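Local structure of ATP-dependent RNA helicase HrpB (6EUD) at residues V123-F128 / D136-L141; M426-K431 / K477-R482. The protein hydrolyses ATP to ADP and phosphate as a DExH-box RNA helicase of Escherichia coli that binds single-stranded RNA. One frame throughout, in Å; residues are numbered along the deposited sequence.

Contact 1: residues V123-F128 / D136-L141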
loop_
_atom_site.group_PDB
_atom_site.type_symbol
_atom_site.label_atom_id
_atom_site.label_comp_id
_atom_site.label_asym_id
_atom_site.label_seq_id
_atom_site.Cartn_x
_atom_site.Cartn_y
_atom_site.Cartn_z
ATOM N N VAL A 123 -8.930 -27.768 6.441
ATOM C CA VAL A 123 -7.738 -27.044 6.028
ATOM C C VAL A 123 -7.060 -26.435 7.258
ATOM O O VAL A 123 -7.733 -25.883 8.136
ATOM C CB VAL A 123 -8.068 -25.948 4.989
ATOM C CG1 VAL A 123 -6.805 -25.274 4.515
ATOM C CG2 VAL A 123 -8.811 -26.555 3.797
ATOM N N ILE A 124 -5.735 -26.566 7.321
ATOM C CA ILE A 124 -4.947 -26.019 8.419
ATOM C C ILE A 124 -3.982 -24.929 7.946
ATOM O O ILE A 124 -3.134 -25.173 7.084
ATOM C CB ILE A 124 -4.138 -27.116 9.121
ATOM C CG1 ILE A 124 -5.041 -28.304 9.468
ATOM C CG2 ILE A 124 -3.442 -26.554 10.360
ATOM C CD1 ILE A 124 -4.302 -29.470 10.070
ATOM N N LEU A 125 -4.124 -23.732 8.518
ATOM C CA LEU A 125 -3.250 -22.604 8.219
ATOM C C LEU A 125 -2.201 -22.451 9.314
ATOM O O LEU A 125 -2.488 -21.930 10.395
ATOM C CB LEU A 125 -4.056 -21.311 8.079
ATOM C CG LEU A 125 -5.209 -21.302 7.076
ATOM C CD1 LEU A 125 -5.898 -19.960 7.089
ATOM C CD2 LEU A 125 -4.695 -21.622 5.697
ATOM N N ASP A 126 -0.982 -22.892 9.025
ATOM C CA ASP A 126 0.058 -22.935 10.035
ATOM C C ASP A 126 0.870 -21.637 10.071
ATOM O O ASP A 126 0.903 -20.899 9.096
ATOM C CB ASP A 126 0.965 -24.147 9.789
ATOM C CG ASP A 126 1.750 -24.543 11.016
ATOM O OD1 ASP A 126 2.832 -25.135 10.853
ATOM O OD2 ASP A 126 1.291 -24.253 12.144
ATOM N N GLU A 127 1.519 -21.382 11.207
ATOM C CA GLU A 127 2.307 -20.170 11.434
ATOM C C GLU A 127 1.514 -18.919 11.070
ATOM O O GLU A 127 2.035 -18.006 10.442
ATOM C CB GLU A 127 3.619 -20.227 10.647
ATOM C CG GLU A 127 4.352 -21.559 10.786
ATOM C CD GLU A 127 4.774 -21.875 12.221
ATOM O OE1 GLU A 127 5.118 -20.939 12.973
ATOM O OE2 GLU A 127 4.758 -23.066 12.602
ATOM N N PHE A 128 0.250 -18.880 11.480
ATOM C CA PHE A 128 -0.636 -17.783 11.092
ATOM C C PHE A 128 -0.224 -16.424 11.674
ATOM O O PHE A 128 -0.552 -15.378 11.123
ATOM C CB PHE A 128 -2.083 -18.075 11.501
ATOM C CG PHE A 128 -3.065 -17.116 10.895
ATOM C CD1 PHE A 128 -3.520 -16.016 11.605
ATOM C CD2 PHE A 128 -3.498 -17.293 9.586
ATOM C CE1 PHE A 128 -4.399 -15.111 11.023
ATOM C CE2 PHE A 128 -4.380 -16.397 9.005
ATOM C CZ PHE A 128 -4.825 -15.302 9.737
ATOM N N ASP A 136 -3.410 -14.799 4.611
ATOM C CA ASP A 136 -4.582 -13.942 4.720
ATOM C C ASP A 136 -5.529 -14.208 3.555
ATOM O O ASP A 136 -6.742 -14.367 3.736
ATOM C CB ASP A 136 -4.173 -12.471 4.742
ATOM C CG ASP A 136 -3.769 -11.982 6.139
ATOM O OD1 ASP A 136 -3.542 -12.810 7.059
ATOM O OD2 ASP A 136 -3.651 -10.750 6.308
ATOM N N LEU A 137 -4.966 -14.257 2.354
ATOM C CA LEU A 137 -5.752 -14.539 1.169
ATOM C C LEU A 137 -6.380 -15.930 1.283
ATOM O O LEU A 137 -7.571 -16.078 1.041
ATOM C CB LEU A 137 -4.892 -14.412 -0.084
ATOM C CG LEU A 137 -5.623 -14.792 -1.372
ATOM C CD1 LEU A 137 -6.932 -14.020 -1.478
ATOM C CD2 LEU A 137 -4.741 -14.566 -2.593
ATOM N N ALA A 138 -5.607 -16.937 1.692
ATOM C CA ALA A 138 -6.179 -18.273 1.945
ATOM C C ALA A 138 -7.336 -18.235 2.945
ATOM O O ALA A 138 -8.364 -18.860 2.730
ATOM C CB ALA A 138 -5.119 -19.228 2.445
ATOM N N LEU A 139 -7.164 -17.503 4.040
ATOM C CA LEU A 139 -8.224 -17.380 5.032
ATOM C C LEU A 139 -9.520 -16.798 4.452
ATOM O O LEU A 139 -10.600 -17.327 4.703
ATOM C CB LEU A 139 -7.764 -16.517 6.206
ATOM C CG LEU A 139 -8.817 -16.384 7.300
ATOM C CD1 LEU A 139 -9.207 -17.765 7.782
ATOM C CD2 LEU A 139 -8.299 -15.549 8.456
ATOM N N ALA A 140 -9.405 -15.716 3.684
ATOM C CA ALA A 140 -10.560 -15.056 3.069
ATOM C C ALA A 140 -11.318 -15.964 2.088
ATOM O O ALA A 140 -12.566 -15.982 2.079
ATOM C CB ALA A 140 -10.117 -13.782 2.363
ATOM N N LEU A 141 -10.571 -16.700 1.263
ATOM C CA LEU A 141 -11.171 -17.624 0.304
ATOM C C LEU A 141 -11.881 -18.746 1.030
ATOM O O LEU A 141 -13.026 -19.071 0.732
ATOM C CB LEU A 141 -10.108 -18.190 -0.639
ATOM C CG LEU A 141 -9.484 -17.119 -1.539
ATOM C CD1 LEU A 141 -8.245 -17.631 -2.233
ATOM C CD2 LEU A 141 -10.504 -16.665 -2.564
#
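L125 and F128 pack against D136, A138 and L139 in a buried, mainly apolar contact of the P-loop NTPase core. L125 at the end of strand 120-125 and F128 of the DEFH box meet helix 133-145. L125 straddles two helix residues with its branches. L125 CD1 meets L139 CB at 4.0 Å, and L125 CD2 meets A138 CB at 4.1 Å. The L125 and L139 side chains cross at about a right angle. F128 holds its CG anti to the backbone N (chi1 -169°), which carries the far end of the ring to the helix. There F128 CZ lies 3.7 Å from L139 CD2. D136 OD1 also approaches F128 CZ, at 3.9 Å, with ring and carboxylate planes 36° apart. The other carboxylate oxygen, D136 OD2, forms a salt bridge with R131. Replacing F128 by alanine would probably leave L139 CD2 and D136 OD1 without the ring that packs there, with R131 still holding D136 OD2. On the nucleotide side of the motif, E127 forms a salt bridge with K36 of the predicted ATP site. Strand 120-125 runs between strands 53-57 and 154-159. I157 touches both F128 and L139, while L107 of helix 106-113 packs on L125 and A138.

Contact 2: residues M426-K431 / K477-R482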
loop_
_atom_site.group_PDB
_atom_site.type_symbol
_atom_site.label_atom_id
_atom_site.label_comp_id
_atom_site.label_asym_id
_atom_site.label_seq_id
_atom_site.Cartn_x
_atom_site.Cartn_y
_atom_site.Cartn_z
ATOM N N MET A 426 2.985 -10.334 -19.834
ATOM C CA MET A 426 4.006 -10.529 -20.846
ATOM C C MET A 426 3.779 -11.838 -21.611
ATOM O O MET A 426 3.781 -11.857 -22.836
ATOM C CB MET A 426 5.386 -10.508 -20.197
ATOM C CG MET A 426 6.562 -10.561 -21.163
ATOM S SD MET A 426 8.106 -10.376 -20.220
ATOM C CE MET A 426 7.939 -11.781 -19.108
ATOM N N LEU A 427 3.556 -12.920 -20.880
ATOM C CA LEU A 427 3.355 -14.223 -21.478
ATOM C C LEU A 427 2.152 -14.250 -22.423
ATOM O O LEU A 427 2.249 -14.746 -23.548
ATOM C CB LEU A 427 3.193 -15.275 -20.380
ATOM C CG LEU A 427 4.530 -15.689 -19.769
ATOM C CD1 LEU A 427 4.325 -16.349 -18.409
ATOM C CD2 LEU A 427 5.277 -16.614 -20.727
ATOM N N VAL A 428 1.037 -13.693 -21.951
ATOM C CA VAL A 428 -0.233 -13.696 -22.666
ATOM C C VAL A 428 -0.180 -12.760 -23.884
ATOM O O VAL A 428 -0.922 -12.927 -24.834
ATOM C CB VAL A 428 -1.405 -13.312 -21.677
ATOM C CG1 VAL A 428 -2.709 -13.065 -22.381
ATOM C CG2 VAL A 428 -1.629 -14.416 -20.664
ATOM N N SER A 429 0.725 -11.793 -23.874
ATOM C CA SER A 429 0.858 -10.870 -25.006
ATOM C C SER A 429 1.713 -11.453 -26.155
ATOM O O SER A 429 1.770 -10.882 -27.248
ATOM C CB SER A 429 1.456 -9.531 -24.537
ATOM O OG SER A 429 2.851 -9.635 -24.265
ATOM N N ALA A 430 2.382 -12.574 -25.905
ATOM C CA ALA A 430 3.121 -13.259 -26.956
ATOM C C ALA A 430 2.175 -13.629 -28.108
ATOM O O ALA A 430 1.116 -14.211 -27.884
ATOM C CB ALA A 430 3.815 -14.499 -26.398
ATOM N N LYS A 431 2.552 -13.278 -29.337
ATOM C CA LYS A 431 1.672 -13.463 -30.502
ATOM C C LYS A 431 1.891 -14.799 -31.198
ATOM O O LYS A 431 1.062 -15.228 -31.979
ATOM C CB LYS A 431 1.870 -12.335 -31.515
ATOM C CG LYS A 431 1.314 -10.990 -31.079
ATOM C CD LYS A 431 -0.196 -11.033 -31.005
ATOM C CE LYS A 431 -0.794 -9.673 -30.659
ATOM N NZ LYS A 431 -2.290 -9.692 -30.685
ATOM N N LYS A 477 3.319 -24.651 -20.190
ATOM C CA LYS A 477 2.253 -25.640 -20.039
ATOM C C LYS A 477 0.969 -24.921 -19.633
ATOM O O LYS A 477 -0.075 -25.076 -20.263
ATOM C CB LYS A 477 2.638 -26.698 -19.021
ATOM C CG LYS A 477 1.749 -27.909 -19.023
ATOM C CD LYS A 477 2.442 -29.080 -18.353
ATOM C CE LYS A 477 1.606 -30.346 -18.424
ATOM N NZ LYS A 477 0.337 -30.168 -17.679
ATOM N N ARG A 478 1.063 -24.091 -18.603
ATOM C CA ARG A 478 -0.081 -23.307 -18.160
ATOM C C ARG A 478 -0.594 -22.415 -19.292
ATOM O O ARG A 478 -1.800 -22.254 -19.473
ATOM C CB ARG A 478 0.283 -22.471 -16.931
ATOM C CG ARG A 478 0.711 -23.308 -15.729
ATOM C CD ARG A 478 0.913 -22.459 -14.480
ATOM N NE ARG A 478 -0.348 -21.990 -13.911
ATOM C CZ ARG A 478 -0.913 -22.502 -12.822
ATOM N NH1 ARG A 478 -0.328 -23.502 -12.178
ATOM N NH2 ARG A 478 -2.060 -22.011 -12.373
ATOM N N LEU A 479 0.324 -21.855 -20.070
ATOM C CA LEU A 479 -0.057 -21.003 -21.187
ATOM C C LEU A 479 -0.634 -21.807 -22.375
ATOM O O LEU A 479 -1.234 -21.233 -23.294
ATOM C CB LEU A 479 1.150 -20.193 -21.622
ATOM C CG LEU A 479 0.909 -19.063 -22.606
ATOM C CD1 LEU A 479 0.128 -17.944 -21.946
ATOM C CD2 LEU A 479 2.247 -18.588 -23.151
ATOM N N ASN A 480 -0.464 -23.132 -22.328
ATOM C CA ASN A 480 -0.901 -24.067 -23.386
ATOM C C ASN A 480 -0.171 -23.853 -24.704
ATOM O O ASN A 480 -0.770 -23.825 -25.784
ATOM C CB ASN A 480 -2.409 -23.976 -23.632
ATOM C CG ASN A 480 -2.984 -25.285 -24.085
ATOM O OD1 ASN A 480 -2.563 -26.341 -23.616
ATOM N ND2 ASN A 480 -3.946 -25.238 -24.999
ATOM N N VAL A 481 1.136 -23.708 -24.593
ATOM C CA VAL A 481 1.985 -23.433 -25.727
ATOM C C VAL A 481 3.195 -24.335 -25.605
ATOM O O VAL A 481 3.675 -24.579 -24.508
ATOM C CB VAL A 481 2.380 -21.940 -25.782
ATOM C CG1 VAL A 481 3.471 -21.704 -26.818
ATOM C CG2 VAL A 481 1.134 -21.087 -26.082
ATOM N N ARG A 482 3.648 -24.882 -26.724
ATOM C CA ARG A 482 4.785 -25.791 -26.701
ATOM C C ARG A 482 5.490 -25.792 -28.042
ATOM O O ARG A 482 4.836 -25.700 -29.074
ATOM C CB ARG A 482 4.331 -27.204 -26.349
ATOM C CG ARG A 482 5.442 -28.111 -25.865
ATOM C CD ARG A 482 4.914 -29.465 -25.453
ATOM N NE ARG A 482 4.536 -30.284 -26.602
ATOM C CZ ARG A 482 3.903 -31.448 -26.508
ATOM N NH1 ARG A 482 3.560 -31.929 -25.314
ATOM N NH2 ARG A 482 3.611 -32.131 -27.600
#
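L479 reaches across to L427 and V428, joining the C-terminal ends of helices 421-429 and 466-479. It is the one residue of 477-482 that touches the other segment. With chi1 at -169° its branch point extends away from the backbone N, and both methyls are directed at the neighbouring helix end. L479 CD2 lies 3.9 Å from the backbone oxygen L427 O. L479 CD1 meets V428 CG2 at 4.1 Å, the two side chains meeting at a slant. The leucine pair is less close, with L427 CD2 and L479 CD2 4.4 Å apart. L427 is buried and also packs on A439 of helix 433-447. L417 of helix 409-417 touches both L427 and L479, so the apolar cluster continues beyond the two segments.

The solvent side is looser. V428 and L479 are partly exposed, and K477, N480 and K431 lie at the surface. Both helices finish here. N480 takes a positive phi (64°) and ends its helix in a Schellman motif, with N480 N bonded to K477 O at 2.9 Å. On the other helix, S429 OG bonds back to M426 O at 2.8 Å, with the donor tilted 28° from the carbonyl plane. Neither bond joins the two segments, and R478 NH2 bonds to A416 O instead. The small 125 Å² interface rests on van der Waals contact, chiefly through one leucine.

Overall arrangement
From the N terminus, the chain reaches contact 1 first. It closes a short loop of seven residues between 123-128 and 136-141. This ties strand to helix inside the beta-alpha-beta unit that continues into strand 154-159. The chain then runs through the strands of a second mixed sheet and reaches a run of helices that includes 409-417, 421-429 and 433-447. There contact 2 closes a longer loop of 45 residues, largely helical, and ties the end of helix 421-429 to the end of helix 466-479. The two loops follow in series and neither nest nor cross. The centres of contact 1 and contact 2 are 30 Å apart. Contact 1 includes part of the DEFH box, whereas contact 2 lies away from the annotated sites.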